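Local coordinates for protein nitrate reductase (Ulva prolifera, PDB 5YLY) that probably reduces nitrate to nitrite at the expense of NADH, the FAD-binding cytochrome b5 reductase domain described here serving that electron transfer, at residues P26-K31 with L62-G67; K163-I168 with D190-R195; L196-Q201 with I225-D230; R250-Y255 with P276-M281. All blocks are in the same frame, centred on the assembly; numbering follows the deposited sequence. Where two conformers were deposited one is given.

Interaction 1 of 4, residues P26-K31 with L62-G67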
# COMPACT_ATOMS: atom_id res chain seq x y z
N PRO A 26 21.39 5.25 -5.96
CA PRO A 26 20.10 5.48 -5.29
C PRO A 26 20.25 5.86 -3.82
O PRO A 26 21.28 5.58 -3.21
CB PRO A 26 19.38 4.13 -5.45
CG PRO A 26 20.49 3.13 -5.47
CD PRO A 26 21.64 3.81 -6.19
N PHE A 27 19.21 6.46 -3.25
CA PHE A 27 19.15 6.81 -1.84
C PHE A 27 19.09 5.54 -0.99
O PHE A 27 19.89 5.40 -0.07
CB PHE A 27 17.95 7.69 -1.56
CG PHE A 27 17.71 7.98 -0.09
CD1 PHE A 27 18.42 8.98 0.56
CD2 PHE A 27 16.72 7.31 0.62
CE1 PHE A 27 18.18 9.27 1.90
CE2 PHE A 27 16.46 7.64 1.96
CZ PHE A 27 17.19 8.62 2.59
N LEU A 28 18.15 4.62 -1.28
CA LEU A 28 18.00 3.40 -0.49
C LEU A 28 19.19 2.45 -0.58
O LEU A 28 19.68 2.13 -1.67
CB LEU A 28 16.70 2.66 -0.80
CG LEU A 28 15.41 3.42 -0.48
CD1 LEU A 28 14.25 2.67 -1.04
CD2 LEU A 28 15.26 3.66 1.04
N ASN A 29 19.65 2.03 0.60
CA ASN A 29 20.78 1.11 0.76
C ASN A 29 20.36 0.12 1.84
O ASN A 29 20.18 0.52 2.99
CB ASN A 29 22.06 1.85 1.14
CG ASN A 29 23.25 0.94 1.27
OD1 ASN A 29 23.12 -0.27 1.43
ND2 ASN A 29 24.44 1.52 1.24
N PRO A 30 20.11 -1.15 1.47
CA PRO A 30 19.57 -2.11 2.44
C PRO A 30 20.48 -2.41 3.64
O PRO A 30 20.01 -2.98 4.61
CB PRO A 30 19.30 -3.36 1.59
CG PRO A 30 20.27 -3.24 0.44
CD PRO A 30 20.24 -1.78 0.13
N LYS A 31 21.75 -1.97 3.59
CA LYS A 31 22.73 -2.20 4.65
C LYS A 31 22.84 -0.99 5.56
O LYS A 31 23.58 -1.05 6.55
CB LYS A 31 24.13 -2.43 4.04
CG LYS A 31 24.27 -3.59 3.07
CD LYS A 31 25.75 -3.76 2.79
CE LYS A 31 26.04 -4.49 1.52
NZ LYS A 31 27.48 -4.39 1.17
N LEU A 62 15.24 7.40 -5.78
CA LEU A 62 14.89 6.75 -4.52
C LEU A 62 15.50 5.35 -4.44
O LEU A 62 16.09 5.02 -3.42
CB LEU A 62 13.37 6.66 -4.36
CG LEU A 62 12.86 5.97 -3.09
CD1 LEU A 62 13.37 6.66 -1.79
CD2 LEU A 62 11.33 5.91 -3.12
N GLY A 63 15.33 4.55 -5.49
CA GLY A 63 15.86 3.19 -5.56
C GLY A 63 14.98 2.19 -4.85
O GLY A 63 15.48 1.31 -4.14
N LEU A 64 13.66 2.33 -5.04
CA LEU A 64 12.67 1.45 -4.44
C LEU A 64 12.00 0.67 -5.56
O LEU A 64 11.14 1.22 -6.26
CB LEU A 64 11.59 2.26 -3.63
CG LEU A 64 10.55 1.38 -2.87
CD1 LEU A 64 11.24 0.50 -1.79
CD2 LEU A 64 9.47 2.26 -2.22
N PRO A 65 12.34 -0.62 -5.74
CA PRO A 65 11.68 -1.41 -6.79
C PRO A 65 10.19 -1.62 -6.48
O PRO A 65 9.78 -1.64 -5.32
CB PRO A 65 12.44 -2.76 -6.74
CG PRO A 65 13.75 -2.46 -6.09
CD PRO A 65 13.36 -1.43 -5.03
N THR A 66 9.39 -1.76 -7.55
CA THR A 66 7.94 -1.95 -7.42
C THR A 66 7.69 -3.27 -6.71
O THR A 66 8.20 -4.28 -7.16
CB THR A 66 7.27 -1.93 -8.79
OG1 THR A 66 7.66 -0.75 -9.49
CG2 THR A 66 5.74 -2.02 -8.68
N GLY A 67 6.89 -3.23 -5.65
CA GLY A 67 6.60 -4.41 -4.82
C GLY A 67 7.33 -4.38 -3.48
O GLY A 67 6.99 -5.15 -2.57
O HOH W 1 18.04 0.70 -3.72
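Leu62 meets the 26-31 segment with both backbone and side chain. Leu62 O accepts the N-H of Leu28 at 3.0 Å in a nearly straight bond (171° at the hydrogen), the donor arriving nearly along the C=O axis. The CG of Leu62 is anti to the backbone N (chi1 178°), and beyond it Leu62 CD1 packs 4.0 Å from Leu28 CG and also touches CD2 of the Phe27 ring obliquely. Gly63 follows with positive phi (82°) and lies against the ring of Pro26, Gly63 CA being 3.6 Å from Pro26 CB; a CB on Gly63 would collide with that same atom, so both the backbone and its neighbour call for glycine. The carbonyl O of Gly63 is tied to that of Leu28 by one water, which donates to both. Leu64 completes the pocket for Leu28: Leu64 CB is 3.7 Å from Leu28 CD1, and its own CD1 touches the same methyl. An alanine in place of Leu28 would probably open a gap between Leu62 and Leu64, since the CD1 methyl that bridges them would be gone. Outside the pair, Asn96 OD1 accepts from the N-H groups of both Gly63 and Leu64 and so holds this part of the loop from outside. The contact joins the loop before strand 34-43 to the loop between strands 48-54 and 69-75 in the FAD-binding domain. Val138 of strand 135-142 packs on Phe27 and Leu28, whereas Leu64 and Thr66 lean on helix 174-185 through Gln179, carrying the second loop across to the NAD-binding domain.

Interaction 2 of 4, residues K163-I168 with D190-R195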
# COMPACT_ATOMS: atom_id res chain seq x y z
N LYS A 163 -0.49 -11.56 -16.34
CA LYS A 163 -1.42 -10.82 -17.21
C LYS A 163 -2.51 -10.10 -16.41
O LYS A 163 -3.08 -9.11 -16.89
CB LYS A 163 -2.12 -11.80 -18.16
CG LYS A 163 -1.19 -12.57 -19.09
CD LYS A 163 -1.97 -13.39 -20.13
CE LYS A 163 -2.23 -12.62 -21.42
NZ LYS A 163 -3.17 -13.34 -22.31
N ARG A 164 -2.84 -10.66 -15.22
CA ARG A 164 -3.90 -10.16 -14.36
C ARG A 164 -3.49 -10.19 -12.89
O ARG A 164 -2.91 -11.19 -12.43
CB ARG A 164 -5.19 -10.96 -14.57
CG ARG A 164 -5.73 -10.92 -16.01
CD ARG A 164 -7.07 -11.61 -16.19
NE ARG A 164 -7.14 -12.87 -15.45
CZ ARG A 164 -8.22 -13.62 -15.34
NH1 ARG A 164 -8.19 -14.73 -14.63
NH2 ARG A 164 -9.35 -13.28 -15.96
N ILE A 165 -3.77 -9.10 -12.16
CA ILE A 165 -3.40 -9.05 -10.75
C ILE A 165 -4.59 -8.65 -9.93
O ILE A 165 -5.11 -7.53 -10.11
CB ILE A 165 -2.19 -8.10 -10.45
CG1 ILE A 165 -0.93 -8.48 -11.28
CG2 ILE A 165 -1.89 -8.07 -8.93
CD1 ILE A 165 0.30 -7.54 -11.09
N ASN A 166 -4.97 -9.51 -8.96
CA ASN A 166 -5.98 -9.18 -7.97
C ASN A 166 -5.24 -8.52 -6.82
O ASN A 166 -4.15 -8.96 -6.47
CB ASN A 166 -6.63 -10.46 -7.42
CG ASN A 166 -7.64 -11.06 -8.32
OD1 ASN A 166 -8.26 -10.37 -9.13
ND2 ASN A 166 -7.86 -12.38 -8.16
N MET A 167 -5.85 -7.52 -6.20
CA MET A 167 -5.27 -6.86 -5.05
C MET A 167 -6.29 -6.78 -3.95
O MET A 167 -7.42 -6.32 -4.18
CB MET A 167 -4.81 -5.44 -5.42
CG MET A 167 -3.80 -5.43 -6.54
SD MET A 167 -3.37 -3.75 -6.94
CE MET A 167 -2.04 -4.08 -7.99
N ILE A 168 -5.92 -7.25 -2.76
CA ILE A 168 -6.82 -7.14 -1.63
C ILE A 168 -6.08 -6.35 -0.56
O ILE A 168 -5.03 -6.79 -0.09
CB ILE A 168 -7.37 -8.48 -1.08
CG1 ILE A 168 -7.94 -9.39 -2.19
CG2 ILE A 168 -8.39 -8.21 0.04
CD1 ILE A 168 -8.51 -10.79 -1.59
N ASP A 190 2.68 -1.45 -20.73
CA ASP A 190 2.18 -2.53 -19.87
C ASP A 190 0.65 -2.68 -20.06
O ASP A 190 -0.08 -1.70 -19.90
CB ASP A 190 2.50 -2.16 -18.41
CG ASP A 190 2.44 -3.27 -17.38
OD1 ASP A 190 1.74 -4.26 -17.62
OD2 ASP A 190 3.05 -3.12 -16.31
N LEU A 191 0.17 -3.89 -20.39
CA LEU A 191 -1.27 -4.16 -20.59
C LEU A 191 -1.87 -5.03 -19.49
O LEU A 191 -3.00 -5.49 -19.62
CB LEU A 191 -1.55 -4.76 -21.99
CG LEU A 191 -1.23 -3.87 -23.21
CD1 LEU A 191 -1.40 -4.65 -24.50
CD2 LEU A 191 -2.08 -2.60 -23.21
N THR A 192 -1.14 -5.21 -18.38
CA THR A 192 -1.62 -5.99 -17.23
C THR A 192 -2.91 -5.37 -16.69
O THR A 192 -3.04 -4.14 -16.64
CB THR A 192 -0.52 -6.05 -16.14
OG1 THR A 192 0.67 -6.54 -16.75
CG2 THR A 192 -0.91 -6.97 -14.96
N GLU A 193 -3.90 -6.21 -16.38
CA GLU A 193 -5.19 -5.79 -15.83
C GLU A 193 -5.15 -5.95 -14.30
O GLU A 193 -4.44 -6.82 -13.77
CB GLU A 193 -6.36 -6.63 -16.37
CG GLU A 193 -6.55 -6.63 -17.87
CD GLU A 193 -7.66 -7.58 -18.28
OE1 GLU A 193 -7.37 -8.78 -18.50
OE2 GLU A 193 -8.82 -7.14 -18.32
N ILE A 194 -5.95 -5.14 -13.62
CA ILE A 194 -5.96 -5.13 -12.15
C ILE A 194 -7.38 -5.14 -11.62
O ILE A 194 -8.24 -4.46 -12.16
CB ILE A 194 -5.22 -3.84 -11.63
CG1 ILE A 194 -3.72 -3.80 -12.03
CG2 ILE A 194 -5.38 -3.64 -10.11
CD1 ILE A 194 -3.15 -2.32 -11.95
N ARG A 195 -7.59 -5.84 -10.50
CA ARG A 195 -8.84 -5.75 -9.75
C ARG A 195 -8.47 -5.46 -8.32
O ARG A 195 -7.70 -6.22 -7.73
CB ARG A 195 -9.67 -7.05 -9.83
CG ARG A 195 -10.26 -7.31 -11.22
CD ARG A 195 -11.28 -6.27 -11.64
NE ARG A 195 -11.83 -6.54 -12.97
CZ ARG A 195 -11.30 -6.13 -14.12
NH1 ARG A 195 -10.17 -5.42 -14.13
NH2 ARG A 195 -11.87 -6.45 -15.28
O HOH W 2 -4.65 -9.66 -19.13
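Strands 164-168 and 193-195 run parallel, their short-segment axes approaching to 4.8 Å at 19°, and bond alternately: Glu193 N to Lys163 O, Ile165 N to Glu193 O, Arg195 N to Ile165 O and Met167 N to Arg195 O, the last the shortest at 2.7 Å. On one face Arg164 and Glu193 lie side by side and point the same way. Only the aliphatic part of the arginine meets the carboxylate, Arg164 CD lying 3.7 Å from Glu193 OE1; the charged groups stay apart, with Arg164 NE 5.1 Å from Glu193 OE1 and bonded instead to Thr259 OG1. A water donates to both Glu193 OE1 and Lys163 O. Further along this face Asn166 OD1 touches Arg195 CB, while Asn166 ND2 donates to Phe253 O. Arg195 bends at chi2 (-65°), and its NH1, 2.9 Å from Ile194 O, bonds back to that carbonyl from above the carbonyl plane. The other face is apolar: Met167, extended beyond CG, lays SD 3.8 Å from Ile194 CG2, and Ile165 CG1 meets Thr192 CG2. Thr192 is held from its own side, because Asp190 OD1 takes both its N-H, closing an Asx turn, and its hydroxyl at OG1, 2.7 Å away, through the syn lone pair. Helix 174-185 covers the apolar face, with Ile184 on Ile165 and Met181 on Met167. Strand 164-170, this helix and strand 193-200 form a beta-alpha-beta crossover, the building unit of the parallel sheet in the NAD-binding domain of ferredoxin reductase-like flavoproteins.

Interaction 3 of 4, residues L196-Q201 with I225-D230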
# COMPACT_ATOMS: atom_id res chain seq x y z
N LEU A 196 -9.01 -4.39 -7.75
CA LEU A 196 -8.74 -4.09 -6.35
C LEU A 196 -9.99 -4.26 -5.51
O LEU A 196 -11.07 -3.77 -5.87
CB LEU A 196 -8.19 -2.64 -6.21
CG LEU A 196 -8.09 -2.07 -4.77
CD1 LEU A 196 -7.03 -2.82 -3.94
CD2 LEU A 196 -7.77 -0.56 -4.81
N LEU A 197 -9.83 -4.92 -4.36
CA LEU A 197 -10.88 -5.06 -3.36
C LEU A 197 -10.33 -4.40 -2.09
O LEU A 197 -9.29 -4.81 -1.58
CB LEU A 197 -11.29 -6.52 -3.17
CG LEU A 197 -12.31 -6.81 -2.03
CD1 LEU A 197 -13.61 -6.00 -2.20
CD2 LEU A 197 -12.69 -8.28 -2.01
N TYR A 198 -10.96 -3.32 -1.64
CA TYR A 198 -10.40 -2.55 -0.53
C TYR A 198 -11.38 -2.52 0.63
O TYR A 198 -12.47 -1.96 0.49
CB TYR A 198 -10.04 -1.13 -1.03
CG TYR A 198 -9.30 -0.20 -0.08
CD1 TYR A 198 -8.56 -0.71 0.99
CD2 TYR A 198 -9.29 1.18 -0.29
CE1 TYR A 198 -7.89 0.15 1.87
CE2 TYR A 198 -8.57 2.04 0.55
CZ TYR A 198 -7.89 1.52 1.63
OH TYR A 198 -7.25 2.38 2.49
N ALA A 199 -10.97 -3.10 1.77
CA ALA A 199 -11.82 -3.19 2.97
C ALA A 199 -11.39 -2.21 4.06
O ALA A 199 -10.19 -2.04 4.30
CB ALA A 199 -11.79 -4.60 3.52
N ASN A 200 -12.36 -1.55 4.71
CA ASN A 200 -12.09 -0.62 5.81
C ASN A 200 -13.21 -0.68 6.81
O ASN A 200 -14.29 -1.14 6.46
CB ASN A 200 -11.94 0.82 5.31
CG ASN A 200 -10.72 0.99 4.48
OD1 ASN A 200 -9.60 1.00 4.99
ND2 ASN A 200 -10.90 0.98 3.18
N GLN A 201 -12.98 -0.18 8.02
CA GLN A 201 -14.03 -0.21 9.04
C GLN A 201 -15.20 0.70 8.67
O GLN A 201 -16.36 0.28 8.69
CB GLN A 201 -13.46 0.18 10.41
CG GLN A 201 -12.99 -1.01 11.25
CD GLN A 201 -12.20 -0.51 12.44
OE1 GLN A 201 -11.01 -0.18 12.32
NE2 GLN A 201 -12.88 -0.32 13.56
N ILE A 225 -12.23 -1.10 -9.18
CA ILE A 225 -12.02 -0.99 -7.75
C ILE A 225 -13.35 -1.20 -7.04
O ILE A 225 -14.37 -0.62 -7.45
CB ILE A 225 -11.36 0.37 -7.37
CG1 ILE A 225 -9.96 0.54 -8.06
CG2 ILE A 225 -11.22 0.51 -5.84
CD1 ILE A 225 -9.51 1.90 -8.16
N HIS A 226 -13.36 -2.07 -6.01
CA HIS A 226 -14.57 -2.33 -5.24
C HIS A 226 -14.21 -2.13 -3.78
O HIS A 226 -13.09 -2.44 -3.38
CB HIS A 226 -15.09 -3.74 -5.46
CG HIS A 226 -16.50 -3.92 -4.99
ND1 HIS A 226 -17.55 -3.57 -5.81
CD2 HIS A 226 -17.01 -4.36 -3.82
CE1 HIS A 226 -18.66 -3.86 -5.16
NE2 HIS A 226 -18.39 -4.32 -3.96
N TYR A 227 -15.15 -1.57 -3.01
CA TYR A 227 -14.95 -1.26 -1.60
C TYR A 227 -15.93 -2.02 -0.73
O TYR A 227 -17.04 -2.34 -1.16
CB TYR A 227 -15.19 0.24 -1.35
CG TYR A 227 -14.36 1.16 -2.21
CD1 TYR A 227 -13.10 1.58 -1.81
CD2 TYR A 227 -14.88 1.69 -3.39
CE1 TYR A 227 -12.35 2.46 -2.58
CE2 TYR A 227 -14.13 2.56 -4.19
CZ TYR A 227 -12.87 2.95 -3.77
OH TYR A 227 -12.13 3.80 -4.55
N THR A 228 -15.54 -2.27 0.54
CA THR A 228 -16.42 -2.78 1.58
C THR A 228 -16.12 -2.03 2.85
O THR A 228 -14.98 -1.64 3.08
CB THR A 228 -16.44 -4.31 1.75
OG1 THR A 228 -17.56 -4.65 2.58
CG2 THR A 228 -15.15 -4.86 2.38
N VAL A 229 -17.15 -1.76 3.63
CA VAL A 229 -17.03 -1.12 4.94
C VAL A 229 -17.84 -1.96 5.94
O VAL A 229 -18.79 -2.62 5.52
CB VAL A 229 -17.40 0.39 4.96
CG1 VAL A 229 -16.44 1.22 4.09
CG2 VAL A 229 -18.85 0.63 4.56
N ASP A 230 -17.41 -2.02 7.22
CA ASP A 230 -18.08 -2.81 8.25
C ASP A 230 -19.46 -2.22 8.49
O ASP A 230 -20.48 -2.90 8.28
CB ASP A 230 -17.28 -2.80 9.57
CG ASP A 230 -15.91 -3.47 9.54
OD1 ASP A 230 -15.56 -4.05 8.50
OD2 ASP A 230 -15.22 -3.44 10.57
O HOH W 3 -13.33 0.30 1.98
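Tyr198 and Tyr227 meet edge against edge, Tyr198 CD2 lying 4.0 Å from Tyr227 CE1, with each atom near the plane of the other ring. Their CG atoms take different positions, anti to the backbone N in Tyr198 (chi1 -173°) and beside it in Tyr227 (chi1 -55°). On the same face Leu196 CD2 packs 3.8 Å from Ile225 CG2. Across the sheet, Ala199 CB touches Thr228 CG2 at 3.6 Å, and Leu197 lies alongside His226 with CD1 at the edge of the imidazole. Beneath these side chains the strands run parallel, their short-segment axes approaching to 4.8 Å, and bond in alternation from His226 N to Leu196 O through to Asn200 N and Thr228 O. Near the strand ends, Asp230 N reaches Gln201 O at 2.9 Å, the donor above the carbonyl plane. One water donates to Tyr198 O and Thr228 O and accepts from Asn200 ND2, an amide nitrogen that also sits 3.3 Å above the plane of the Tyr198 ring, over its centre. The outer shell fixes the polar ends: Tyr198 OH bonds to Gly171 O and Leu207 N, Tyr227 OH to Glu213 OE2, His226 NE2 to Ser239 OG and Thr228 OG1 to Gly241 O. Leu212 of helix 209-218 covers the tyrosine face, in the beta-alpha-beta crossover linking the two strands, and Met247 of helix 245-251 packs on the other. The chemistry is therefore that of an apolar core in which the buried hydroxyls of Tyr198, Tyr227 and Thr228, and ND2 of Asn200, find polar partners, so the rings are held in position as well as packed.

Interaction 4 of 4, residues R250-Y255 with P276-M281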
# COMPACT_ATOMS: atom_id res chain seq x y z
N ARG A 250 -17.40 -11.26 -7.08
CA ARG A 250 -17.90 -10.06 -7.75
C ARG A 250 -16.78 -9.09 -8.12
O ARG A 250 -16.78 -8.53 -9.21
CB ARG A 250 -18.97 -9.34 -6.91
CG ARG A 250 -20.30 -10.13 -6.84
CD ARG A 250 -21.42 -9.38 -6.13
NE ARG A 250 -21.26 -9.38 -4.67
CZ ARG A 250 -20.82 -8.35 -3.96
NH1 ARG A 250 -20.47 -7.23 -4.57
NH2 ARG A 250 -20.72 -8.45 -2.64
N ALA A 251 -15.82 -8.90 -7.22
CA ALA A 251 -14.74 -7.92 -7.35
C ALA A 251 -13.48 -8.37 -8.01
O ALA A 251 -12.75 -7.52 -8.51
CB ALA A 251 -14.40 -7.38 -5.96
N LEU A 252 -13.15 -9.68 -7.96
CA LEU A 252 -11.85 -10.15 -8.43
C LEU A 252 -11.86 -11.16 -9.56
O LEU A 252 -12.89 -11.78 -9.84
CB LEU A 252 -11.10 -10.76 -7.20
CG LEU A 252 -10.99 -9.87 -5.94
CD1 LEU A 252 -10.42 -10.66 -4.79
CD2 LEU A 252 -10.11 -8.59 -6.22
N PHE A 253 -10.69 -11.37 -10.18
CA PHE A 253 -10.54 -12.40 -11.21
C PHE A 253 -10.43 -13.79 -10.56
O PHE A 253 -9.81 -13.92 -9.49
CB PHE A 253 -9.23 -12.19 -12.01
CG PHE A 253 -9.13 -10.92 -12.83
CD1 PHE A 253 -10.02 -10.66 -13.87
CD2 PHE A 253 -8.11 -10.01 -12.59
CE1 PHE A 253 -9.91 -9.50 -14.64
CE2 PHE A 253 -7.98 -8.86 -13.38
CZ PHE A 253 -8.88 -8.61 -14.40
N ARG A 254 -10.96 -14.83 -11.22
CA ARG A 254 -10.77 -16.20 -10.76
C ARG A 254 -9.36 -16.59 -11.21
O ARG A 254 -8.82 -15.96 -12.12
CB ARG A 254 -11.79 -17.14 -11.42
CG ARG A 254 -13.21 -16.96 -10.88
CD ARG A 254 -14.11 -18.15 -11.15
NE ARG A 254 -13.88 -19.29 -10.26
CZ ARG A 254 -14.38 -19.43 -9.04
NH1 ARG A 254 -14.09 -20.51 -8.32
NH2 ARG A 254 -15.15 -18.49 -8.51
N TYR A 255 -8.76 -17.61 -10.58
CA TYR A 255 -7.44 -18.05 -11.02
C TYR A 255 -7.47 -18.71 -12.42
O TYR A 255 -8.36 -19.49 -12.74
CB TYR A 255 -6.77 -19.01 -10.01
CG TYR A 255 -5.48 -19.61 -10.54
CD1 TYR A 255 -4.34 -18.83 -10.69
CD2 TYR A 255 -5.45 -20.92 -11.02
CE1 TYR A 255 -3.17 -19.35 -11.26
CE2 TYR A 255 -4.29 -21.45 -11.60
CZ TYR A 255 -3.15 -20.66 -11.70
OH TYR A 255 -2.01 -21.18 -12.26
N PRO A 276 -8.87 -18.09 2.53
CA PRO A 276 -9.85 -19.16 2.32
C PRO A 276 -10.69 -19.00 1.05
O PRO A 276 -10.93 -19.97 0.33
CB PRO A 276 -10.70 -19.11 3.60
CG PRO A 276 -9.81 -18.51 4.62
CD PRO A 276 -9.06 -17.46 3.86
N ASN A 277 -11.11 -17.76 0.77
CA ASN A 277 -11.93 -17.40 -0.38
C ASN A 277 -11.14 -17.39 -1.69
O ASN A 277 -11.65 -17.86 -2.71
CB ASN A 277 -12.67 -16.09 -0.10
CG ASN A 277 -13.73 -16.30 0.96
OD1 ASN A 277 -14.53 -17.24 0.89
ND2 ASN A 277 -13.71 -15.51 2.03
N LEU A 278 -9.87 -16.92 -1.67
CA LEU A 278 -9.02 -16.97 -2.87
C LEU A 278 -8.71 -18.44 -3.21
O LEU A 278 -8.71 -18.82 -4.38
CB LEU A 278 -7.71 -16.19 -2.68
CG LEU A 278 -7.83 -14.68 -2.54
CD1 LEU A 278 -6.54 -14.08 -2.02
CD2 LEU A 278 -8.19 -14.01 -3.87
N GLU A 279 -8.48 -19.27 -2.17
CA GLU A 279 -8.21 -20.70 -2.34
C GLU A 279 -9.39 -21.37 -3.06
O GLU A 279 -9.18 -22.20 -3.96
CB GLU A 279 -7.93 -21.37 -0.99
CG GLU A 279 -6.88 -22.47 -1.05
CD GLU A 279 -5.44 -22.04 -0.82
OE1 GLU A 279 -4.57 -22.93 -0.72
OE2 GLU A 279 -5.17 -20.82 -0.74
N LYS A 280 -10.63 -20.94 -2.73
CA LYS A 280 -11.85 -21.43 -3.38
C LYS A 280 -11.94 -20.94 -4.83
O LYS A 280 -12.53 -21.64 -5.66
CB LYS A 280 -13.08 -21.01 -2.58
CG LYS A 280 -13.31 -21.87 -1.34
CD LYS A 280 -14.42 -21.32 -0.49
CE LYS A 280 -14.74 -22.22 0.68
NZ LYS A 280 -15.73 -21.59 1.58
N MET A 281 -11.32 -19.77 -5.14
CA MET A 281 -11.30 -19.21 -6.50
C MET A 281 -10.15 -19.76 -7.37
O MET A 281 -9.96 -19.29 -8.50
CB MET A 281 -11.30 -17.69 -6.47
CG MET A 281 -12.63 -17.13 -6.05
SD MET A 281 -12.54 -15.34 -5.83
CE MET A 281 -12.65 -14.79 -7.53
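Met281 reaches across to the 250-255 segment with its side chain and its carbonyl. CG leaves anti to the carbonyl carbon (chi1 -72°), and a bend at chi3 (80°) turns Met281 CE onto the backbone beyond the helix end, 3.6 Å from Phe253 O and close to Leu252 O. Arg254 crosses this methionine at about a right angle. The arginine also bends at chi3, which ends on NE, and its guanidinium lies with one face over Met281 CA, 3.6 Å from Arg254 NH1; NH2 is 3.8 Å from Met281 CG and forms a salt bridge with Glu249. Met281 O, in turn, accepts the N-H of Tyr255 at 2.9 Å and 168°. Deeper in, Leu252 CD1 meets Leu278 CD2 at 4.1 Å. An alanine in place of Met281 would probably leave a gap beside the Leu252 and Phe253 carbonyls and deprive the Arg254 chain of the CG and CE it packs on. The contact ties the residues following helix 245-251 to the C-terminal end of helix 267-280. Cys248 of the former helix touches Met281, and toward the sheet Leu252 and Leu278 both touch Ile168 of strand 164-170.

Interactions 2 and 3 are successive parts of one parallel sheet: they share strand 193-200, their centres lie 17 Å apart, and Met167 O is 2.8 Å from Leu197 N, a probable hydrogen bond. Interaction 4 lies against both, with centres 13 Å from interaction 2 and 15 Å from interaction 3; Ala251 CB packs 3.7 Å from His226 CB. Interaction 1 belongs to the FAD-binding domain, its nearest atoms about 8 Å from interaction 2. The flavin comes closest to interaction 3, where the Gln201 side chain is about 6 Å from it; the side chain of Leu64 of interaction 1 is about 9 Å away, and interaction 4 lies away from the flavin site.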